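Local coordinates for protein phosphoribosylaminoimidazole carboxylase, ATPase subunit (Thermus thermophilus, PDB 3AW8) that probably catalyses the ATP-dependent carboxylation of 5-aminoimidazole ribonucleotide with bicarbonate to N5-carboxyaminoimidazole ribonucleotide in purine biosynthesis, as an ATP-grasp ligase, at residues A90-A94 / E258-R262; A94-L98 / L136-R140; G108-P112 / E253-N257; P112-D118 / R167-G173. All blocks are in the same frame, centred on the assembly; numbering follows the deposited sequence.

How the contacts relate
The four contacts lie around the AMP-binding cleft of an ATP-grasp enzyme. Contacts 1 and 2 start from the same piece of chain, share Ala94 and have centres 11 Å apart; both reach AMP, contact 1 through Glu258 near the phosphate, contact 2 through Arg97 at the phosphate and Lys137 at the base. Contacts 2 and 4, centres 9 Å apart, reach the same antiparallel sheet through neighbouring strands 134-138 and 169-173, with Lys137 O and Ile170 N 2.8 Å apart. Contact 3 uses the same strand 253-260 as contact 1 (centres 16 Å apart) and shares Pro112 with contact 4 (15 Å), so the loop leading from helix 97-107 into strand 114-117 touches strand 253-260 on its way.

Contact 1. Residues A90-A94 / E258-R262; sequences ALEVA and EMAPR. With AMP (adenosine monophosphate), chain C.
Residues 90-94 form the last turn of helix 88-94, closed by Ala94 N to Ala90 O at 2.9 Å, while residues 258-260 are the extended end of strand 253-260. The two short axes run nearly antiparallel, at 152°, and approach to 8.4 Å. The register sets Ala94 opposite Met259 (CA-CA 5.9 Å) and Ala90 opposite Pro261 (6.1 Å). Pro261, at phi/psi -78/62, is the centre of an inverse gamma turn that ends the extended run; its Arg262 N to Ala260 O bond is 2.8 Å and weak.

No direct hydrogen bond joins the segments, and the interface is apolar. Ala94 CB sits 3.6 Å from both Met259 SD and Pro261 CD. Met259, with chi1 p and chi3 p, brings CE to 4.1 Å from Val93 CG1. Pro261 also meets Ala90 (CB-CB 3.9 Å) and Leu91, whose CA-CB bond points away but whose CD2 returns to 3.8 Å from Pro261 CG. A water 2.7 Å from Ala94 O and 2.7 Å from Met259 O bridges the two carbonyls.

Tyr65 of strand 62-65 and Leu237 of helix 220-237 pack around this buried seam. It joins the N-terminal Rossmann-like region to strand 253-260, outermost in the large antiparallel sheet, where Glu258 OE1 lies 2.8 Å from O1P of AMP in the nucleotide pocket.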
# COMPACT_ATOMS: atom_id res chain seq x y z
N ALA A 90 -22.60 -1.47 -18.35
CA ALA A 90 -22.67 -1.44 -16.89
C ALA A 90 -22.97 -0.04 -16.37
O ALA A 90 -23.73 0.13 -15.42
CB ALA A 90 -21.37 -1.95 -16.30
N LEU A 91 -22.37 0.97 -16.99
CA LEU A 91 -22.62 2.35 -16.59
C LEU A 91 -24.08 2.69 -16.89
O LEU A 91 -24.77 3.29 -16.07
CB LEU A 91 -21.74 3.31 -17.39
CG LEU A 91 -20.34 3.60 -16.87
CD1 LEU A 91 -19.66 4.59 -17.80
CD2 LEU A 91 -20.44 4.18 -15.48
N GLU A 92 -24.53 2.30 -18.07
CA GLU A 92 -25.89 2.54 -18.52
C GLU A 92 -26.87 1.98 -17.48
O GLU A 92 -27.72 2.69 -16.96
CB GLU A 92 -26.12 1.85 -19.87
CG GLU A 92 -27.17 2.49 -20.77
CD GLU A 92 -26.58 3.47 -21.78
OE1 GLU A 92 -25.69 3.05 -22.56
OE2 GLU A 92 -27.02 4.64 -21.80
N VAL A 93 -26.74 0.69 -17.20
CA VAL A 93 -27.60 0.03 -16.23
C VAL A 93 -27.56 0.71 -14.87
O VAL A 93 -28.60 1.04 -14.30
CB VAL A 93 -27.18 -1.45 -16.04
CG1 VAL A 93 -28.04 -2.11 -14.98
CG2 VAL A 93 -27.30 -2.20 -17.36
N ALA A 94 -26.35 0.92 -14.35
CA ALA A 94 -26.16 1.52 -13.03
C ALA A 94 -26.55 2.98 -12.85
O ALA A 94 -26.74 3.43 -11.73
CB ALA A 94 -24.72 1.32 -12.59
N GLU A 258 -28.59 -1.25 -4.85
CA GLU A 258 -27.78 -0.50 -5.81
C GLU A 258 -26.58 -1.26 -6.32
O GLU A 258 -26.06 -2.16 -5.66
CB GLU A 258 -27.24 0.79 -5.17
CG GLU A 258 -28.18 1.96 -5.15
CD GLU A 258 -27.51 3.22 -4.62
OE1 GLU A 258 -27.08 3.23 -3.45
OE2 GLU A 258 -27.41 4.20 -5.39
N MET A 259 -26.12 -0.88 -7.51
CA MET A 259 -24.93 -1.48 -8.09
C MET A 259 -24.03 -0.35 -8.56
O MET A 259 -24.50 0.70 -9.01
CB MET A 259 -25.30 -2.41 -9.27
CG MET A 259 -25.65 -1.72 -10.57
SD MET A 259 -24.49 -2.19 -11.90
CE MET A 259 -25.22 -3.70 -12.49
N ALA A 260 -22.72 -0.53 -8.41
CA ALA A 260 -21.74 0.47 -8.82
C ALA A 260 -20.70 -0.27 -9.65
O ALA A 260 -20.06 -1.21 -9.17
CB ALA A 260 -21.10 1.12 -7.60
N PRO A 261 -20.51 0.14 -10.91
CA PRO A 261 -19.53 -0.53 -11.77
C PRO A 261 -18.10 -0.09 -11.46
O PRO A 261 -17.42 0.46 -12.33
CB PRO A 261 -19.97 -0.11 -13.17
CG PRO A 261 -20.41 1.30 -12.94
CD PRO A 261 -21.20 1.21 -11.65
N ARG A 262 -17.65 -0.35 -10.23
CA ARG A 262 -16.32 0.08 -9.82
C ARG A 262 -16.00 -0.27 -8.37
O ARG A 262 -16.85 -0.76 -7.62
CB ARG A 262 -16.24 1.59 -9.95
CG ARG A 262 -17.37 2.28 -9.18
CD ARG A 262 -17.19 3.78 -9.11
NE ARG A 262 -18.31 4.43 -8.42
CZ ARG A 262 -18.58 4.31 -7.12
NH1 ARG A 262 -17.83 3.56 -6.32
NH2 ARG A 262 -19.61 4.97 -6.60
P AMP C . -29.31 5.96 -2.18
O1P AMP C . -27.86 5.62 -2.30
O2P AMP C . -30.19 4.65 -2.53
O3P AMP C . -29.67 7.15 -3.20
O5' AMP C . -29.63 6.45 -0.66
C5' AMP C . -29.35 5.37 0.25
C4' AMP C . -29.91 5.71 1.64
O4' AMP C . -31.37 5.79 1.63
C3' AMP C . -29.52 4.64 2.68
O3' AMP C . -29.14 5.26 3.92
C2' AMP C . -30.77 3.76 2.82
O2' AMP C . -30.94 3.31 4.17
C1' AMP C . -31.94 4.64 2.34
N9 AMP C . -32.85 3.87 1.45
C8 AMP C . -32.76 3.77 0.09
N7 AMP C . -33.72 3.02 -0.37
C5 AMP C . -34.49 2.59 0.65
C6 AMP C . -35.64 1.77 0.77
N6 AMP C . -36.22 1.21 -0.36
N1 AMP C . -36.16 1.54 2.00
C2 AMP C . -35.61 2.07 3.10
N3 AMP C . -34.52 2.85 3.03
C4 AMP C . -33.94 3.13 1.84
O HOH W 1 -26.10 2.92 -9.20

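Contact 2. Residues A94-L98 / L136-R140; sequences AQDRL and LKTRR. With AMP (adenosine monophosphate), chain C.
Two basic side chains from different segments converge on one nucleotide despite their like charge: Arg97 NE and Lys137 NZ are only 4.5 Å apart. This is part of the AMP site of the ATP-grasp fold, formed where the start of helix 97-107 meets the end of strand 134-138. The touching parts run 135° apart, with Arg97 and Arg139 closest in register (CA-CA 4.7 Å).

Asp96 is the N-cap of the helix. Its chi1 is t, and OD1 accepts a weak bond from Leu98 N at 3.0 Å. Its OD2 serves the other segment, in salt bridges to Arg139 NH2 at 3.0 Å, over the guanidinium face and so by charge alone, and to Arg140 NE at 3.1 Å, which includes a weak hydrogen bond. The backbones are joined by Arg97 N to Arg139 O, 2.8 Å and 164°, beside a CA-H...O contact from Asp96 CA to Arg139 O at 3.3 Å. Leu98 CB approaches Arg139 NE to 3.3 Å.

Arg97 (chi1 m, then t, t) extends past Lys137, NE to CD 3.4 Å, and gives a weak NH1 bond to Thr138 O at 2.7 Å. Lys137, chi1 30° and then all t, pairs with Glu172 and reaches the adenine, NZ to N7 of AMP being a weak 3.1 Å bond. At the other end of the nucleotide, Arg97 NH2 donates to O3P of AMP at 2.9 Å.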
# COMPACT_ATOMS: atom_id res chain seq x y z
N ALA A 94 -26.35 0.92 -14.35
CA ALA A 94 -26.16 1.52 -13.03
C ALA A 94 -26.55 2.98 -12.85
O ALA A 94 -26.74 3.43 -11.73
CB ALA A 94 -24.72 1.32 -12.59
N GLN A 95 -26.66 3.72 -13.95
CA GLN A 95 -26.99 5.13 -13.85
C GLN A 95 -28.49 5.45 -13.92
O GLN A 95 -28.88 6.62 -13.89
CB GLN A 95 -26.22 5.93 -14.91
CG GLN A 95 -24.70 5.88 -14.74
CD GLN A 95 -23.97 6.88 -15.64
OE1 GLN A 95 -24.32 7.06 -16.81
NE2 GLN A 95 -22.94 7.52 -15.10
N ASP A 96 -29.32 4.42 -14.00
CA ASP A 96 -30.77 4.62 -14.04
C ASP A 96 -31.42 3.66 -13.06
O ASP A 96 -31.40 2.44 -13.28
CB ASP A 96 -31.31 4.35 -15.44
CG ASP A 96 -32.76 4.74 -15.59
OD1 ASP A 96 -33.53 4.57 -14.62
OD2 ASP A 96 -33.14 5.21 -16.68
N ARG A 97 -32.01 4.19 -12.00
CA ARG A 97 -32.63 3.35 -10.97
C ARG A 97 -33.60 2.30 -11.51
O ARG A 97 -33.59 1.15 -11.05
CB ARG A 97 -33.33 4.20 -9.91
CG ARG A 97 -32.38 4.94 -9.00
CD ARG A 97 -33.12 5.43 -7.76
NE ARG A 97 -32.22 5.97 -6.73
CZ ARG A 97 -31.56 7.12 -6.84
NH1 ARG A 97 -31.70 7.87 -7.93
NH2 ARG A 97 -30.77 7.52 -5.85
N LEU A 98 -34.44 2.69 -12.46
CA LEU A 98 -35.40 1.75 -13.04
C LEU A 98 -34.66 0.69 -13.85
O LEU A 98 -34.90 -0.51 -13.69
CB LEU A 98 -36.41 2.47 -13.92
CG LEU A 98 -37.32 1.57 -14.78
CD1 LEU A 98 -37.96 0.49 -13.93
CD2 LEU A 98 -38.39 2.41 -15.43
N LEU A 136 -39.92 7.75 -3.28
CA LEU A 136 -40.10 8.25 -4.63
C LEU A 136 -38.79 8.96 -4.95
O LEU A 136 -38.45 9.95 -4.30
CB LEU A 136 -41.25 9.24 -4.69
CG LEU A 136 -41.73 9.66 -6.08
CD1 LEU A 136 -42.38 8.47 -6.77
CD2 LEU A 136 -42.72 10.81 -5.96
N LYS A 137 -38.05 8.44 -5.93
CA LYS A 137 -36.78 9.05 -6.28
C LYS A 137 -36.52 9.19 -7.77
O LYS A 137 -37.00 8.38 -8.58
CB LYS A 137 -35.63 8.28 -5.62
CG LYS A 137 -35.92 6.80 -5.41
CD LYS A 137 -34.86 6.17 -4.52
CE LYS A 137 -35.28 4.78 -4.08
NZ LYS A 137 -34.27 4.15 -3.19
N THR A 138 -35.77 10.22 -8.13
CA THR A 138 -35.42 10.48 -9.52
C THR A 138 -34.65 9.27 -10.03
O THR A 138 -33.76 8.77 -9.35
CB THR A 138 -34.55 11.74 -9.64
OG1 THR A 138 -34.17 11.93 -11.01
CG2 THR A 138 -33.30 11.62 -8.79
N ARG A 139 -35.01 8.79 -11.22
CA ARG A 139 -34.35 7.62 -11.80
C ARG A 139 -32.88 7.91 -12.10
O ARG A 139 -32.07 6.99 -12.22
CB ARG A 139 -35.10 7.17 -13.06
CG ARG A 139 -36.45 6.53 -12.75
CD ARG A 139 -37.41 6.51 -13.93
NE ARG A 139 -37.01 5.58 -14.98
CZ ARG A 139 -36.44 5.94 -16.13
NH1 ARG A 139 -36.20 7.22 -16.39
NH2 ARG A 139 -36.12 5.01 -17.01
N ARG A 140 -32.55 9.19 -12.21
CA ARG A 140 -31.19 9.63 -12.50
C ARG A 140 -30.60 10.42 -11.34
O ARG A 140 -29.54 11.05 -11.49
CB ARG A 140 -31.16 10.49 -13.76
CG ARG A 140 -30.89 9.71 -15.05
CD ARG A 140 -31.96 8.67 -15.33
NE ARG A 140 -31.63 7.86 -16.50
CZ ARG A 140 -31.47 8.34 -17.73
NH1 ARG A 140 -31.17 7.53 -18.74
NH2 ARG A 140 -31.61 9.64 -17.97
P AMP C . -29.31 5.96 -2.18
O1P AMP C . -27.86 5.62 -2.30
O2P AMP C . -30.19 4.65 -2.53
O3P AMP C . -29.67 7.15 -3.20
O5' AMP C . -29.63 6.45 -0.66
C5' AMP C . -29.35 5.37 0.25
C4' AMP C . -29.91 5.71 1.64
O4' AMP C . -31.37 5.79 1.63
C3' AMP C . -29.52 4.64 2.68
O3' AMP C . -29.14 5.26 3.92
C2' AMP C . -30.77 3.76 2.82
O2' AMP C . -30.94 3.31 4.17
C1' AMP C . -31.94 4.64 2.34
N9 AMP C . -32.85 3.87 1.45
C8 AMP C . -32.76 3.77 0.09
N7 AMP C . -33.72 3.02 -0.37
C5 AMP C . -34.49 2.59 0.65
C6 AMP C . -35.64 1.77 0.77
N6 AMP C . -36.22 1.21 -0.36
N1 AMP C . -36.16 1.54 2.00
C2 AMP C . -35.61 2.07 3.10
N3 AMP C . -34.52 2.85 3.03
C4 AMP C . -33.94 3.13 1.84

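Contact 3. Residues G108-P112 / E253-N257; sequences GVPTP and ELLFN
Prolines shape the side-chain packing of this crossing. Pro110, C-gamma exo, points its CB toward the strand, 3.5 Å from Leu255 CD2 and 3.3 Å from Leu254 O. Pro112, also C-gamma exo, sits with CD 4.1 Å from Leu255 CB and 3.4 Å from Phe256 O. Leu255 (chi1 m, chi2 t) is thus touched by both rings. Phe256 takes chi1 t, which carries its ring away from the loop while CB stays 4.1 Å from Val109 CG2 (Val109 chi1 -42°). Thr111, chi1 p, turns its CB away, and its OG1 donates to Pro112 O at 3.2 Å.

The touching parts run 87° apart; their nearest CA atoms are those of Thr111 and Leu255, 4.5 Å apart. One hydrogen bond links them, Phe256 N to Pro110 O at 2.7 Å and 152°, with a CA-H...O contact from Leu255 CA to the same Pro110 O at 3.3 Å. Gly108, phi 96°, closes the preceding helix in a Schellman motif.

This loop-on-strand crossing borders the nucleotide pocket of the ATP-grasp fold: Pro112's side chain is about 5 Å from AMP, and Asn257 is a predicted ATP-binding residue. The loop passes from helix 97-107 over edge strand 253-260 toward strand 114-117. Phe256 stacks on Phe104 of that helix, and Tyr229 of helix 220-237 packs against Val109 and Pro110.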
# COMPACT_ATOMS: atom_id res chain seq x y z
N GLY A 108 -33.34 -12.65 -11.75
CA GLY A 108 -33.92 -13.54 -10.77
C GLY A 108 -33.49 -13.19 -9.35
O GLY A 108 -33.54 -14.04 -8.46
N VAL A 109 -33.08 -11.95 -9.14
CA VAL A 109 -32.66 -11.53 -7.82
C VAL A 109 -33.72 -10.60 -7.21
O VAL A 109 -34.21 -9.68 -7.87
CB VAL A 109 -31.27 -10.81 -7.85
CG1 VAL A 109 -30.32 -11.55 -8.78
CG2 VAL A 109 -31.42 -9.37 -8.27
N PRO A 110 -34.09 -10.85 -5.95
CA PRO A 110 -35.09 -10.07 -5.22
C PRO A 110 -34.78 -8.57 -5.18
O PRO A 110 -33.64 -8.16 -5.03
CB PRO A 110 -35.05 -10.69 -3.83
CG PRO A 110 -34.72 -12.12 -4.11
CD PRO A 110 -33.63 -12.00 -5.15
N THR A 111 -35.83 -7.76 -5.32
CA THR A 111 -35.69 -6.31 -5.28
C THR A 111 -36.95 -5.78 -4.62
O THR A 111 -38.01 -6.38 -4.72
CB THR A 111 -35.62 -5.69 -6.70
OG1 THR A 111 -36.92 -5.67 -7.29
CG2 THR A 111 -34.68 -6.49 -7.59
N PRO A 112 -36.85 -4.64 -3.92
CA PRO A 112 -38.04 -4.09 -3.26
C PRO A 112 -39.13 -3.88 -4.31
O PRO A 112 -38.83 -3.76 -5.50
CB PRO A 112 -37.55 -2.77 -2.69
CG PRO A 112 -36.10 -3.01 -2.47
CD PRO A 112 -35.69 -3.77 -3.70
N GLU A 253 -33.09 -12.88 3.75
CA GLU A 253 -33.31 -12.50 2.37
C GLU A 253 -32.48 -11.29 1.99
O GLU A 253 -32.20 -10.41 2.81
CB GLU A 253 -34.79 -12.22 2.14
CG GLU A 253 -35.62 -13.48 2.02
CD GLU A 253 -35.04 -14.44 0.99
OE1 GLU A 253 -34.91 -14.04 -0.19
OE2 GLU A 253 -34.70 -15.59 1.36
N LEU A 254 -32.06 -11.26 0.72
CA LEU A 254 -31.27 -10.17 0.18
C LEU A 254 -32.05 -9.52 -0.95
O LEU A 254 -32.45 -10.18 -1.90
CB LEU A 254 -29.94 -10.70 -0.36
CG LEU A 254 -28.90 -11.33 0.57
CD1 LEU A 254 -27.72 -11.82 -0.25
CD2 LEU A 254 -28.44 -10.31 1.60
N LEU A 255 -32.27 -8.21 -0.83
CA LEU A 255 -32.99 -7.45 -1.85
C LEU A 255 -32.02 -6.45 -2.50
O LEU A 255 -31.51 -5.55 -1.82
CB LEU A 255 -34.16 -6.69 -1.23
CG LEU A 255 -35.14 -7.47 -0.35
CD1 LEU A 255 -36.20 -6.52 0.18
CD2 LEU A 255 -35.77 -8.60 -1.14
N PHE A 256 -31.77 -6.61 -3.79
CA PHE A 256 -30.87 -5.71 -4.50
C PHE A 256 -31.29 -4.26 -4.34
O PHE A 256 -32.43 -3.92 -4.61
CB PHE A 256 -30.84 -6.04 -5.99
CG PHE A 256 -30.15 -5.00 -6.83
CD1 PHE A 256 -28.76 -4.94 -6.90
CD2 PHE A 256 -30.89 -4.05 -7.52
CE1 PHE A 256 -28.13 -3.95 -7.65
CE2 PHE A 256 -30.26 -3.05 -8.27
CZ PHE A 256 -28.88 -3.00 -8.33
N ASN A 257 -30.36 -3.41 -3.91
CA ASN A 257 -30.64 -1.99 -3.73
C ASN A 257 -29.92 -1.16 -4.80
O ASN A 257 -30.57 -0.45 -5.56
CB ASN A 257 -30.21 -1.53 -2.33
CG ASN A 257 -30.15 -0.01 -2.20
OD1 ASN A 257 -31.09 0.70 -2.56
ND2 ASN A 257 -29.04 0.50 -1.68

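Contact 4. Residues P112-D118 / R167-G173; sequences PPFHPVD and RGLILEG
Strands 114-117 and 169-173 pair antiparallel, with axes 4.6 Å apart at 156°. Phe114-Glu172 and Pro116-Ile170 are non-hydrogen-bonded pairs; His115-Leu171 and Val117-Leu169 are hydrogen-bonded.

The ladder comprises His115 N to Leu171 O (2.8 Å), Leu171 N to His115 O (2.9 Å), Val117 N to Leu169 O (3.0 Å) and Leu169 N to Val117 O (3.2 Å). Gly173 N extends it to Pro113 O at 2.7 Å. At the other end Gly168, in positive phi, gives its N to Asp118 OD1 at 3.3 Å; that oxygen also forms a long salt bridge with Arg167 NH1, 3.7 Å, by charge alone. Pro116, in a non-hydrogen-bonded pair, costs the ladder no bond; its O accepts a weak bond from His115 ND1 at 3.0 Å. Along the other edge of strand 169-173, the backbones of Gly168, Ile170 and Glu172 bond with Arg139, Lys137 and Leu135. Val117 packs CG2 on Leu169 CB (3.4 Å). A CB on Gly173 would clash with Pro113 CG.

Glu172, on inner strand 169-173 and paired through OE2 with Lys137, touches AMP; strand 114-117 is outermost in this four-stranded antiparallel sheet of the ATP-grasp fold.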
# COMPACT_ATOMS: atom_id res chain seq x y z
N PRO A 112 -36.85 -4.64 -3.92
CA PRO A 112 -38.04 -4.09 -3.26
C PRO A 112 -39.13 -3.88 -4.31
O PRO A 112 -38.83 -3.76 -5.50
CB PRO A 112 -37.55 -2.77 -2.69
CG PRO A 112 -36.10 -3.01 -2.47
CD PRO A 112 -35.69 -3.77 -3.70
N PRO A 113 -40.40 -3.83 -3.89
CA PRO A 113 -41.42 -3.61 -4.92
C PRO A 113 -41.19 -2.22 -5.49
O PRO A 113 -41.08 -1.24 -4.74
CB PRO A 113 -42.72 -3.71 -4.12
CG PRO A 113 -42.32 -3.22 -2.76
CD PRO A 113 -41.01 -3.92 -2.55
N PHE A 114 -41.08 -2.14 -6.81
CA PHE A 114 -40.84 -0.86 -7.47
C PHE A 114 -41.75 -0.68 -8.68
O PHE A 114 -42.14 -1.66 -9.34
CB PHE A 114 -39.39 -0.77 -7.95
CG PHE A 114 -39.08 -1.69 -9.10
CD1 PHE A 114 -38.76 -3.03 -8.87
CD2 PHE A 114 -39.12 -1.23 -10.41
CE1 PHE A 114 -38.49 -3.88 -9.93
CE2 PHE A 114 -38.85 -2.08 -11.48
CZ PHE A 114 -38.54 -3.41 -11.24
N HIS A 115 -42.06 0.57 -9.00
CA HIS A 115 -42.91 0.86 -10.14
C HIS A 115 -42.54 2.20 -10.77
O HIS A 115 -42.28 3.18 -10.07
CB HIS A 115 -44.38 0.84 -9.70
CG HIS A 115 -45.36 0.81 -10.83
ND1 HIS A 115 -45.81 1.95 -11.46
CD2 HIS A 115 -45.95 -0.23 -11.46
CE1 HIS A 115 -46.64 1.61 -12.43
NE2 HIS A 115 -46.75 0.30 -12.45
N PRO A 116 -42.50 2.24 -12.11
CA PRO A 116 -42.17 3.45 -12.87
C PRO A 116 -43.23 4.54 -12.69
O PRO A 116 -44.42 4.25 -12.76
CB PRO A 116 -42.11 2.95 -14.31
CG PRO A 116 -41.75 1.50 -14.16
CD PRO A 116 -42.61 1.08 -13.01
N VAL A 117 -42.80 5.77 -12.45
CA VAL A 117 -43.75 6.86 -12.28
C VAL A 117 -43.40 8.10 -13.09
O VAL A 117 -42.47 8.84 -12.77
CB VAL A 117 -43.90 7.26 -10.80
CG1 VAL A 117 -44.42 6.09 -10.00
CG2 VAL A 117 -42.57 7.73 -10.24
N ASP A 118 -44.16 8.31 -14.16
CA ASP A 118 -43.97 9.45 -15.04
C ASP A 118 -45.13 10.42 -14.90
O ASP A 118 -44.96 11.63 -15.01
CB ASP A 118 -43.85 8.98 -16.49
CG ASP A 118 -42.68 8.05 -16.70
OD1 ASP A 118 -41.54 8.45 -16.38
OD2 ASP A 118 -42.90 6.92 -17.19
N ARG A 167 -41.83 13.58 -13.35
CA ARG A 167 -41.56 12.59 -14.39
C ARG A 167 -40.15 12.02 -14.24
O ARG A 167 -39.29 12.62 -13.59
CB ARG A 167 -41.73 13.25 -15.77
CG ARG A 167 -41.17 12.45 -16.94
CD ARG A 167 -41.47 13.13 -18.27
NE ARG A 167 -42.86 12.95 -18.69
CZ ARG A 167 -43.38 11.79 -19.09
NH1 ARG A 167 -42.63 10.69 -19.13
NH2 ARG A 167 -44.66 11.72 -19.45
N GLY A 168 -39.93 10.85 -14.83
CA GLY A 168 -38.62 10.21 -14.76
C GLY A 168 -38.27 9.84 -13.33
O GLY A 168 -37.11 9.92 -12.93
N LEU A 169 -39.28 9.43 -12.58
CA LEU A 169 -39.08 9.05 -11.19
C LEU A 169 -39.46 7.59 -10.98
O LEU A 169 -40.09 6.97 -11.83
CB LEU A 169 -39.94 9.94 -10.29
CG LEU A 169 -39.82 11.45 -10.54
CD1 LEU A 169 -40.79 12.18 -9.63
CD2 LEU A 169 -38.40 11.92 -10.30
N ILE A 170 -39.06 7.04 -9.84
CA ILE A 170 -39.35 5.65 -9.53
C ILE A 170 -39.94 5.52 -8.13
O ILE A 170 -39.53 6.22 -7.21
CB ILE A 170 -38.08 4.78 -9.64
CG1 ILE A 170 -38.41 3.32 -9.34
CG2 ILE A 170 -37.01 5.30 -8.71
CD1 ILE A 170 -37.26 2.38 -9.56
N LEU A 171 -40.92 4.63 -7.98
CA LEU A 171 -41.57 4.42 -6.70
C LEU A 171 -41.08 3.09 -6.13
O LEU A 171 -41.25 2.03 -6.74
CB LEU A 171 -43.10 4.40 -6.89
CG LEU A 171 -44.06 4.63 -5.71
CD1 LEU A 171 -44.02 3.45 -4.74
CD2 LEU A 171 -43.71 5.93 -5.00
N GLU A 172 -40.46 3.16 -4.96
CA GLU A 172 -39.94 1.97 -4.29
C GLU A 172 -40.64 1.76 -2.96
O GLU A 172 -40.83 2.70 -2.19
CB GLU A 172 -38.43 2.10 -4.03
CG GLU A 172 -37.54 1.73 -5.22
CD GLU A 172 -36.05 1.75 -4.86
OE1 GLU A 172 -35.66 1.10 -3.87
OE2 GLU A 172 -35.27 2.41 -5.59
N GLY A 173 -41.03 0.52 -2.70
CA GLY A 173 -41.70 0.22 -1.46
C GLY A 173 -40.73 0.17 -0.30
O GLY A 173 -39.85 -0.70 -0.27